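Taurine:2-oxoglutarate aminotransferase (Bifidobacterium kashiwanohense PV20-2, PDB 6JIX) probably transfers the amino group of taurine to 2-oxoglutarate, as a class-III aminotransferase that uses pyridoxal 5'-phosphate as its cofactor. Local coordinates at residues A[111-115]-A[116-120]; A[157-160]-A[161-165]; A[194-197]-A[198-202]; A[333-336]-A[337-340]; A[346-349]-A[350-354]. One frame throughout, in Å; residues are numbered along the deposited sequence.

Interaction 1: residues A[111-115]-A[116-120]; sequences FFTNG and GADSN. With PLP (pyridoxal-5'-phosphate), chain G.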
# COMPACT_ATOMS: atom_id res chain seq x y z
N PHE A 111 9.58 5.39 8.81
CA PHE A 111 8.21 4.89 8.89
C PHE A 111 7.97 3.99 7.68
O PHE A 111 7.82 4.48 6.56
CB PHE A 111 7.20 6.03 8.92
CG PHE A 111 5.79 5.56 9.07
CD1 PHE A 111 5.35 5.02 10.27
CD2 PHE A 111 4.92 5.58 7.99
CE1 PHE A 111 4.06 4.56 10.41
CE2 PHE A 111 3.64 5.12 8.13
CZ PHE A 111 3.21 4.60 9.35
N PHE A 112 7.90 2.68 7.92
CA PHE A 112 7.82 1.73 6.82
C PHE A 112 6.38 1.59 6.33
O PHE A 112 5.43 1.50 7.12
CB PHE A 112 8.37 0.37 7.24
CG PHE A 112 9.88 0.33 7.33
CD1 PHE A 112 10.66 0.53 6.20
CD2 PHE A 112 10.51 0.08 8.55
CE1 PHE A 112 12.05 0.51 6.29
CE2 PHE A 112 11.89 0.06 8.65
CZ PHE A 112 12.67 0.29 7.51
N THR A 113 6.23 1.54 5.01
CA THR A 113 4.94 1.40 4.35
C THR A 113 5.03 0.26 3.34
O THR A 113 6.02 -0.47 3.31
CB THR A 113 4.54 2.69 3.64
OG1 THR A 113 5.48 2.93 2.59
CG2 THR A 113 4.56 3.86 4.62
N ASN A 114 4.01 0.10 2.52
CA ASN A 114 3.99 -0.97 1.54
C ASN A 114 4.52 -0.56 0.18
O ASN A 114 4.84 -1.43 -0.64
CB ASN A 114 2.58 -1.52 1.39
CG ASN A 114 2.21 -2.41 2.54
OD1 ASN A 114 3.09 -3.06 3.10
ND2 ASN A 114 0.93 -2.42 2.92
N GLY A 115 4.56 0.74 -0.11
CA GLY A 115 5.01 1.19 -1.41
C GLY A 115 5.21 2.69 -1.41
O GLY A 115 5.37 3.30 -0.35
N GLY A 116 5.16 3.28 -2.60
CA GLY A 116 5.36 4.71 -2.74
C GLY A 116 4.16 5.57 -2.37
O GLY A 116 4.31 6.57 -1.64
N ALA A 117 2.97 5.21 -2.86
CA ALA A 117 1.80 6.05 -2.62
C ALA A 117 1.52 6.21 -1.13
O ALA A 117 1.30 7.33 -0.65
CB ALA A 117 0.57 5.49 -3.34
N ASP A 118 1.53 5.10 -0.36
CA ASP A 118 1.17 5.27 1.05
C ASP A 118 2.27 6.01 1.82
O ASP A 118 1.98 6.71 2.80
CB ASP A 118 0.74 3.95 1.72
CG ASP A 118 1.74 2.81 1.57
OD1 ASP A 118 2.69 2.88 0.76
OD2 ASP A 118 1.53 1.80 2.29
N SER A 119 3.52 5.93 1.36
CA SER A 119 4.54 6.72 2.04
C SER A 119 4.37 8.22 1.78
O SER A 119 4.58 9.04 2.68
CB SER A 119 5.93 6.24 1.61
OG SER A 119 5.91 5.90 0.24
N ASN A 120 3.93 8.61 0.59
CA ASN A 120 3.61 10.03 0.39
C ASN A 120 2.37 10.44 1.18
O ASN A 120 2.34 11.53 1.77
CB ASN A 120 3.46 10.33 -1.09
CG ASN A 120 4.80 10.38 -1.79
OD1 ASN A 120 5.79 10.75 -1.17
ND2 ASN A 120 4.85 9.99 -3.06
N1 PLP G . 6.39 8.57 -6.47
C2 PLP G . 7.06 8.43 -7.62
C2A PLP G . 8.18 9.39 -7.97
C3 PLP G . 6.74 7.39 -8.52
O3 PLP G . 7.41 7.23 -9.72
C4 PLP G . 5.73 6.50 -8.22
C4A PLP G . 5.40 5.37 -9.24
O4A PLP G . 5.64 5.52 -10.43
C5 PLP G . 5.04 6.69 -6.98
C6 PLP G . 5.39 7.73 -6.12
C5A PLP G . 3.88 5.70 -6.59
O4P PLP G . 4.51 4.55 -6.12
P PLP G . 3.66 3.16 -5.97
O1P PLP G . 4.46 2.16 -5.26
O2P PLP G . 2.49 3.34 -5.09
O3P PLP G . 3.18 2.66 -7.50
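D118 turns its carboxylate back onto the loop that precedes its own helix and takes a backbone N-H on each oxygen. N114 N reaches OD2 of D118 at 3.0 Å, almost straight at 167° and from the syn side of the carboxylate, while G115 N gives a more bent bond to the syn lone pair of OD1 of D118, also 3.0 Å. CG of D118 lies between its backbone N and carbonyl carbon (chi1 53°), which turns the carboxylate back toward N114 and G115. T113 OG1 donates to G115 O over 3.0 Å, in the carbonyl plane and on a lone pair. S119 OG lies 2.7 Å from the same G115 O and also close to G116 O, so the hydroxyl sits between two backbone carbonyls. With the loop fixed in this way, the amides of G116 and A117, at the N-terminal end of the helix, face the cofactor: G116 N bonds O1P of PLP at 3.0 Å and A117 N bonds O2P of PLP at 2.9 Å. This is a phosphate-binding helix N-terminus, whose dipole would probably add to the attraction for the anion. Further out, T113 CG2 packs 3.9 Å from S119 CA, and the methyl of A117 touches O2P of PLP. T313 N of the second subunit also bonds the cofactor, and N114 packs on N114 of that subunit. The turn connects strand 107-113, an outer strand of the seven-stranded sheet paired with strand 291-296, to helix 116-131, with F112 of the strand packed against helix 89-102.

Interaction 2: residues A[157-160]-A[161-165]; sequences WRRF and ATELG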
# COMPACT_ATOMS: atom_id res chain seq x y z
N TRP A 157 -2.21 14.00 -15.31
CA TRP A 157 -3.64 13.87 -15.53
C TRP A 157 -4.25 12.63 -14.88
O TRP A 157 -5.48 12.53 -14.85
CB TRP A 157 -3.93 13.88 -17.03
CG TRP A 157 -3.09 12.91 -17.86
CD1 TRP A 157 -1.99 13.21 -18.61
CD2 TRP A 157 -3.31 11.50 -18.03
NE1 TRP A 157 -1.50 12.08 -19.22
CE2 TRP A 157 -2.30 11.02 -18.89
CE3 TRP A 157 -4.27 10.60 -17.55
CZ2 TRP A 157 -2.22 9.68 -19.27
CZ3 TRP A 157 -4.18 9.26 -17.92
CH2 TRP A 157 -3.16 8.82 -18.77
N ARG A 158 -3.45 11.70 -14.38
CA ARG A 158 -4.02 10.56 -13.66
C ARG A 158 -4.75 10.99 -12.39
O ARG A 158 -5.49 10.18 -11.81
CB ARG A 158 -2.92 9.55 -13.34
CG ARG A 158 -2.38 8.84 -14.59
CD ARG A 158 -1.34 7.82 -14.22
NE ARG A 158 -0.04 8.45 -14.04
CZ ARG A 158 1.09 7.78 -13.81
NH1 ARG A 158 1.06 6.46 -13.73
NH2 ARG A 158 2.23 8.44 -13.68
N ARG A 159 -4.53 12.23 -11.94
CA ARG A 159 -5.28 12.82 -10.83
C ARG A 159 -6.75 13.11 -11.17
O ARG A 159 -7.58 13.14 -10.26
CB ARG A 159 -4.56 14.10 -10.38
CG ARG A 159 -5.49 15.20 -9.87
CD ARG A 159 -4.70 16.25 -9.12
NE ARG A 159 -3.78 16.93 -10.02
CZ ARG A 159 -4.12 17.96 -10.79
NH1 ARG A 159 -5.35 18.44 -10.75
NH2 ARG A 159 -3.22 18.52 -11.60
N PHE A 160 -7.08 13.32 -12.45
CA PHE A 160 -8.43 13.76 -12.81
C PHE A 160 -9.48 12.75 -12.37
O PHE A 160 -10.56 13.12 -11.89
CB PHE A 160 -8.52 14.03 -14.32
CG PHE A 160 -7.55 15.07 -14.83
CD1 PHE A 160 -6.79 15.84 -13.95
CD2 PHE A 160 -7.40 15.28 -16.19
CE1 PHE A 160 -5.87 16.80 -14.42
CE2 PHE A 160 -6.49 16.23 -16.68
CZ PHE A 160 -5.72 16.99 -15.79
N ALA A 161 -9.20 11.45 -12.56
CA ALA A 161 -10.12 10.42 -12.09
C ALA A 161 -10.29 10.49 -10.58
O ALA A 161 -11.41 10.46 -10.08
CB ALA A 161 -9.64 9.03 -12.51
N THR A 162 -9.18 10.62 -9.84
CA THR A 162 -9.30 10.71 -8.39
C THR A 162 -10.15 11.91 -7.98
O THR A 162 -10.78 11.90 -6.92
CB THR A 162 -7.92 10.77 -7.73
OG1 THR A 162 -7.17 9.60 -8.05
CG2 THR A 162 -8.07 10.84 -6.23
N GLU A 163 -10.17 12.94 -8.81
CA GLU A 163 -10.92 14.15 -8.54
C GLU A 163 -12.42 14.00 -8.77
O GLU A 163 -13.17 14.93 -8.45
CB GLU A 163 -10.35 15.30 -9.38
CG GLU A 163 -9.01 15.77 -8.86
CD GLU A 163 -8.48 17.01 -9.57
OE1 GLU A 163 -8.76 17.20 -10.79
OE2 GLU A 163 -7.76 17.80 -8.91
N LEU A 164 -12.89 12.87 -9.28
CA LEU A 164 -14.32 12.62 -9.33
C LEU A 164 -14.90 12.70 -7.92
O LEU A 164 -14.38 12.08 -6.98
CB LEU A 164 -14.61 11.26 -9.97
CG LEU A 164 -14.41 11.20 -11.49
CD1 LEU A 164 -14.21 9.78 -12.02
CD2 LEU A 164 -15.54 11.89 -12.21
N GLY A 165 -15.96 13.47 -7.75
CA GLY A 165 -16.42 13.76 -6.41
C GLY A 165 -15.82 14.99 -5.74
O GLY A 165 -16.30 15.37 -4.67
O HOH W 1 -7.54 10.53 -14.61
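The short, weakly bonded helix 159-162 carries an i to i+4 salt bridge between R159 and E163. R159 NH1 points at E163 OE2 over 3.1 Å with a fairly straight N-H (161°). The oxygen lies at the edge of the guanidinium, within its plane, yet the nitrogen meets it from above the carboxylate plane, the two flat groups being 72° apart. The arginine chain bends at chi3 (65°), and NH1 is the nitrogen turned to E163; CG and CD of R159 lie beside the carboxylate. R159 has further partners: NE bonds S154 O and NH2 bonds G155 O, so the guanidinium also ties the helix to the residues that follow helix 148-153. Beside it, the ring of F160 runs along E163 in the same direction, with its CE1 over one face of the R159 guanidinium.

In the backbone, E163 N bonds R159 O at 3.0 Å and, weakly, F160 O, as the helix gives way to a turn. At its start W157 O accepts F160 N directly, and a water links the same oxygen to A161 N, accepting from that nitrogen at 2.8 Å. The segment borders the active site: R158, salt-bridged to D156, makes cation-pi contacts with Y143 of the cofactor pocket and W23 of a glutamate site. A161 and L164 pack against Q309 and M129 of the second subunit, respectively.

Interaction 3: residues A[194-197]-A[198-202]; sequences TADY and LHRLD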
# COMPACT_ATOMS: atom_id res chain seq x y z
N THR A 194 15.79 29.47 -13.24
CA THR A 194 15.74 29.27 -11.80
C THR A 194 15.21 30.51 -11.10
O THR A 194 14.27 30.43 -10.30
CB THR A 194 17.12 28.88 -11.29
OG1 THR A 194 17.35 27.50 -11.58
CG2 THR A 194 17.28 29.12 -9.79
N ALA A 195 15.73 31.67 -11.47
CA ALA A 195 15.27 32.90 -10.84
C ALA A 195 13.78 33.11 -11.07
O ALA A 195 13.05 33.47 -10.13
CB ALA A 195 16.07 34.09 -11.37
N ASP A 196 13.30 32.87 -12.29
CA ASP A 196 11.89 33.08 -12.59
C ASP A 196 11.02 32.08 -11.84
O ASP A 196 10.01 32.45 -11.23
CB ASP A 196 11.66 33.04 -14.10
CG ASP A 196 10.20 32.90 -14.48
OD1 ASP A 196 9.31 33.29 -13.68
OD2 ASP A 196 9.92 32.40 -15.60
N TYR A 197 11.37 30.79 -11.88
CA TYR A 197 10.47 29.81 -11.28
C TYR A 197 10.49 29.87 -9.75
O TYR A 197 9.45 29.67 -9.11
CB TYR A 197 10.79 28.42 -11.81
CG TYR A 197 10.06 28.19 -13.12
CD1 TYR A 197 10.61 28.61 -14.32
CD2 TYR A 197 8.79 27.63 -13.13
CE1 TYR A 197 9.93 28.43 -15.51
CE2 TYR A 197 8.10 27.46 -14.32
CZ TYR A 197 8.68 27.85 -15.50
OH TYR A 197 8.00 27.68 -16.69
N LEU A 198 11.63 30.20 -9.14
CA LEU A 198 11.63 30.46 -7.71
C LEU A 198 10.74 31.66 -7.36
O LEU A 198 10.05 31.66 -6.34
CB LEU A 198 13.05 30.70 -7.22
CG LEU A 198 13.97 29.50 -7.23
CD1 LEU A 198 15.30 29.86 -6.62
CD2 LEU A 198 13.31 28.37 -6.44
N HIS A 199 10.73 32.69 -8.21
CA HIS A 199 9.90 33.85 -7.89
C HIS A 199 8.42 33.54 -8.06
O HIS A 199 7.60 34.00 -7.26
CB HIS A 199 10.29 35.06 -8.74
CG HIS A 199 9.41 36.25 -8.51
ND1 HIS A 199 8.38 36.60 -9.36
CD2 HIS A 199 9.39 37.16 -7.50
CE1 HIS A 199 7.77 37.67 -8.89
NE2 HIS A 199 8.36 38.03 -7.77
N ARG A 200 8.06 32.79 -9.10
CA ARG A 200 6.69 32.30 -9.26
C ARG A 200 6.24 31.52 -8.03
O ARG A 200 5.09 31.66 -7.58
CB ARG A 200 6.57 31.41 -10.49
CG ARG A 200 6.82 32.07 -11.82
CD ARG A 200 6.35 31.13 -12.89
NE ARG A 200 6.97 31.38 -14.17
CZ ARG A 200 6.63 30.77 -15.30
NH1 ARG A 200 5.65 29.86 -15.30
NH2 ARG A 200 7.26 31.07 -16.42
N LEU A 201 7.10 30.65 -7.51
CA LEU A 201 6.72 29.84 -6.36
C LEU A 201 6.59 30.71 -5.10
O LEU A 201 5.60 30.63 -4.37
CB LEU A 201 7.72 28.71 -6.16
CG LEU A 201 7.57 27.86 -4.89
CD1 LEU A 201 6.18 27.18 -4.81
CD2 LEU A 201 8.70 26.85 -4.80
N ASP A 202 7.58 31.57 -4.85
CA ASP A 202 7.50 32.52 -3.74
C ASP A 202 6.21 33.34 -3.82
O ASP A 202 5.49 33.50 -2.82
CB ASP A 202 8.73 33.43 -3.75
CG ASP A 202 8.90 34.22 -2.47
OD1 ASP A 202 8.15 33.98 -1.51
OD2 ASP A 202 9.79 35.08 -2.41
O HOH W 2 8.66 35.35 -12.04
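The guanidinium of R200 lies on one face of the Y197 ring, centres 4.0 Å apart and planes 25° from parallel. It is a cation-pi stack displaced toward the hydroxyl end: R200 CZ comes 3.6 Å from Y197 CZ, and the two terminal nitrogens straddle the OH without bonding to it. At the edge of the same guanidinium sits the carboxylate of D196, gripped side-on by two nitrogens. R200 NE bonds D196 OD1 at 3.1 Å, in the guanidinium plane, and R200 NH2 bonds D196 OD2 at 3.1 Å. Both oxygens are met on their syn sides, though the carboxylate and guanidinium planes are turned 44° against each other. R200 runs extended from CG to NE, which carries the guanidinium to the acid and over the ring; D196 has CG anti to its backbone N (chi1 165°), which swings the carboxylate alongside that chain. One arginine thus serves an i-4 acid and an i-3 ring, and the pair of bonds and the stack together limit its rotation. A water donates to D196 OD1 at 2.7 Å and also bonds H199 ND1.

On another side of the helix, T194 CG2 meets L198 CD1 at 3.8 Å, the two chains running side by side, while T194 OG1 bonds E232 O. T194, Y197 and L198 all pack on Y234 of helix 234-245, and L201 on L241. The arrangement is that of an amphipathic alpha-helix, with regular i to i+4 backbone bonds, an i to i+4 salt bridge on the outer side and an apolar side against the neighbouring helix.

Interaction 4: residues A[333-336]-A[337-340]; sequences EHDV and CAHV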
# COMPACT_ATOMS: atom_id res chain seq x y z
N GLU A 333 28.25 -2.50 -0.35
CA GLU A 333 29.41 -3.37 -0.43
C GLU A 333 29.97 -3.44 -1.85
O GLU A 333 31.20 -3.52 -2.02
CB GLU A 333 29.06 -4.77 0.07
CG GLU A 333 29.08 -4.88 1.59
CD GLU A 333 28.21 -6.02 2.13
OE1 GLU A 333 28.17 -7.12 1.53
OE2 GLU A 333 27.57 -5.81 3.19
N HIS A 334 29.11 -3.38 -2.87
CA HIS A 334 29.54 -3.50 -4.26
C HIS A 334 29.68 -2.15 -4.93
O HIS A 334 29.72 -2.08 -6.17
CB HIS A 334 28.56 -4.37 -5.06
CG HIS A 334 28.67 -5.82 -4.74
ND1 HIS A 334 29.10 -6.75 -5.67
CD2 HIS A 334 28.42 -6.51 -3.60
CE1 HIS A 334 29.10 -7.95 -5.11
NE2 HIS A 334 28.70 -7.83 -3.86
N ASP A 335 29.74 -1.09 -4.13
CA ASP A 335 29.87 0.29 -4.60
C ASP A 335 29.09 0.51 -5.89
O ASP A 335 29.65 0.76 -6.96
CB ASP A 335 31.34 0.70 -4.74
CG ASP A 335 31.53 2.21 -4.55
OD1 ASP A 335 30.55 2.99 -4.76
OD2 ASP A 335 32.66 2.62 -4.18
N VAL A 336 27.77 0.36 -5.77
CA VAL A 336 26.92 0.45 -6.95
C VAL A 336 26.83 1.89 -7.44
O VAL A 336 26.74 2.13 -8.65
CB VAL A 336 25.54 -0.18 -6.66
CG1 VAL A 336 24.55 0.16 -7.75
CG2 VAL A 336 25.69 -1.69 -6.57
N CYS A 337 26.87 2.86 -6.53
CA CYS A 337 26.86 4.26 -6.98
C CYS A 337 28.04 4.56 -7.88
O CYS A 337 27.89 5.15 -8.96
CB CYS A 337 26.85 5.20 -5.77
SG CYS A 337 25.24 5.28 -4.96
N ALA A 338 29.25 4.16 -7.46
CA ALA A 338 30.43 4.43 -8.27
C ALA A 338 30.32 3.76 -9.63
O ALA A 338 30.71 4.34 -10.66
CB ALA A 338 31.69 3.99 -7.54
N HIS A 339 29.80 2.54 -9.66
CA HIS A 339 29.60 1.86 -10.93
C HIS A 339 28.56 2.59 -11.78
O HIS A 339 28.66 2.59 -13.02
CB HIS A 339 29.19 0.41 -10.72
CG HIS A 339 28.85 -0.30 -11.99
ND1 HIS A 339 29.80 -0.68 -12.91
CD2 HIS A 339 27.65 -0.64 -12.52
CE1 HIS A 339 29.21 -1.25 -13.94
NE2 HIS A 339 27.91 -1.25 -13.73
N VAL A 340 27.53 3.16 -11.15
CA VAL A 340 26.51 3.88 -11.89
C VAL A 340 27.11 5.13 -12.52
O VAL A 340 26.89 5.40 -13.70
CB VAL A 340 25.30 4.21 -10.99
CG1 VAL A 340 24.30 5.12 -11.72
CG2 VAL A 340 24.61 2.95 -10.55
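D335 caps helix 336-357 through its carboxylate: OD1 of D335 accepts from A338 N at 3.2 Å. The nitrogen approaches from well above the carboxylate plane, 46° out of it. CG of D335 is roughly anti to its backbone N (chi1 -152°), beside the carbonyl carbon, and from there the acid leans over the first turn with OD1 beside the methyl of A338. The capping is completed by the backbone, as H339 N bonds D335 O at 3.2 Å.

The same residue also ends the preceding helix. D335 has positive phi and is the C' residue of a Schellman motif, in which V336 N bonds Y331 O and D335 N bonds L332 O; helix 318-333 therefore stops and helix 336-357 starts within a few residues. The N-cap acid would probably interact favourably with the new helix dipole.

V336 and V340 carry the apolar side of the turn. Both have CG1 anti to the backbone N and CG2 beside it (chi1 168° for V336), the usual valine conformation on a helix, and V336 CG1 meets V340 CG2 at 4.0 Å with the two branches crossing at a slant. The carbonyl of the first valine also joins the pair through the backbone, V336 O accepting from V340 N at 2.8 Å. Around them, V336 packs on Y330 and Y331 of the helix just ended, and both valines touch L422. H339 NE2 bonds I424 O, while C337 touches M264.

Interaction 5: residues A[346-349]-A[350-354]; sequences ILKP and FLESM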
# COMPACT_ATOMS: atom_id res chain seq x y z
N ILE A 346 28.98 6.19 -20.17
CA ILE A 346 28.63 5.54 -21.43
C ILE A 346 27.29 6.03 -21.94
O ILE A 346 27.16 6.39 -23.10
CB ILE A 346 28.63 4.01 -21.25
CG1 ILE A 346 29.96 3.50 -20.71
CG2 ILE A 346 28.25 3.32 -22.55
CD1 ILE A 346 30.09 2.02 -20.83
N LEU A 347 26.29 6.07 -21.05
CA LEU A 347 24.92 6.32 -21.49
C LEU A 347 24.72 7.78 -21.89
O LEU A 347 24.18 8.07 -22.96
CB LEU A 347 23.94 5.88 -20.39
CG LEU A 347 22.46 6.19 -20.59
CD1 LEU A 347 21.86 5.29 -21.64
CD2 LEU A 347 21.73 6.03 -19.28
N LYS A 348 25.20 8.72 -21.06
CA LYS A 348 25.01 10.14 -21.35
C LYS A 348 25.56 10.53 -22.72
O LYS A 348 24.80 11.08 -23.54
CB LYS A 348 25.63 10.97 -20.23
CG LYS A 348 25.31 12.45 -20.31
CD LYS A 348 25.59 13.12 -18.98
CE LYS A 348 25.21 14.59 -19.02
NZ LYS A 348 26.30 15.47 -19.50
N PRO A 349 26.84 10.29 -23.04
CA PRO A 349 27.33 10.63 -24.39
C PRO A 349 26.58 9.93 -25.51
O PRO A 349 26.38 10.52 -26.58
CB PRO A 349 28.80 10.18 -24.34
CG PRO A 349 29.13 10.14 -22.87
CD PRO A 349 27.89 9.67 -22.21
N PHE A 350 26.14 8.69 -25.30
CA PHE A 350 25.39 8.03 -26.36
C PHE A 350 24.08 8.76 -26.64
O PHE A 350 23.71 8.97 -27.80
CB PHE A 350 25.12 6.57 -26.02
CG PHE A 350 24.21 5.89 -27.02
CD1 PHE A 350 24.71 5.42 -28.22
CD2 PHE A 350 22.84 5.76 -26.77
CE1 PHE A 350 23.88 4.82 -29.15
CE2 PHE A 350 22.00 5.16 -27.69
CZ PHE A 350 22.51 4.69 -28.89
N LEU A 351 23.35 9.14 -25.58
CA LEU A 351 22.08 9.82 -25.78
C LEU A 351 22.30 11.23 -26.34
O LEU A 351 21.54 11.68 -27.21
CB LEU A 351 21.29 9.89 -24.46
CG LEU A 351 20.85 8.59 -23.78
CD1 LEU A 351 20.52 8.88 -22.33
CD2 LEU A 351 19.68 7.94 -24.50
N GLU A 352 23.31 11.94 -25.83
CA GLU A 352 23.67 13.24 -26.40
C GLU A 352 23.94 13.13 -27.89
O GLU A 352 23.53 13.99 -28.68
CB GLU A 352 24.88 13.82 -25.68
CG GLU A 352 24.53 14.45 -24.35
CD GLU A 352 25.76 14.91 -23.57
OE1 GLU A 352 25.62 15.16 -22.35
OE2 GLU A 352 26.85 15.03 -24.16
N SER A 353 24.64 12.07 -28.30
CA SER A 353 24.90 11.81 -29.70
C SER A 353 23.65 11.39 -30.47
O SER A 353 23.62 11.49 -31.70
CB SER A 353 25.96 10.74 -29.82
OG SER A 353 25.36 9.49 -29.57
N MET A 354 22.62 10.90 -29.78
CA MET A 354 21.35 10.68 -30.46
C MET A 354 20.67 12.00 -30.80
O MET A 354 19.92 12.06 -31.78
CB MET A 354 20.44 9.80 -29.61
CG MET A 354 20.93 8.35 -29.47
SD MET A 354 20.93 7.39 -31.01
CE MET A 354 22.69 7.44 -31.39
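Backbone bonds from L351 N to L347 O, E352 N to K348 O and S353 N to P349 O, each 2.9 Å, run through the middle of helix 336-357, which is kinked where I346 and P349 lack a bond to the turn before, P349 having no N-H to give. On one side K348 and E352 form an i to i+4 salt bridge. K348 NZ meets E352 OE1 at 2.9 Å, nearly in line with the C-O bond of the acid. The lysine runs extended as far as CE and then bends at its last torsion (chi4 -89°), which turns the amine back to the carboxylate. CG and CE of K348 also lie beside OE1 of E352, so the oxygen rests along the aliphatic chain while the amine holds it.

On the buried side L347 and L351 meet at a slant, with CG of L347 3.7 Å from CD1 of L351. Their first torsions differ: CG of L347 is anti to its backbone N (chi1 174°), CG of L351 lies beside it, and the two branched ends converge on the sheet side. P349, by contrast, is exposed.

The two leucines face the three-stranded antiparallel sheet, touching C366 of strand 361-367, S371 of strand 370-376 and I418 of strand 415-418, while F350 turns instead to L433 and L436 of helix 426-447. The helix thus packs on both that sheet and helix 426-447.

Interaction 1 is the buried member, where backbone amides, a carboxylate and hydroxyls shape a cofactor-binding helix start; the other four are partly buried. Interactions 1 and 2 both touch the second subunit, with nearest atoms about 10 Å apart; interaction 1 forms part of the cofactor pocket and interaction 2 borders it. Interactions 4 and 5 share helix 336-357, one at its capped beginning and the other further along, centres about 21 Å apart. An acid side chain accepts two backbone N-H groups in interaction 1 and one in interaction 4, whereas interactions 2, 3 and 5 use i to i+4 salt bridges, to which interaction 3 adds a cation-pi stack. Interactions 3 and 4 lie away from the annotated sites.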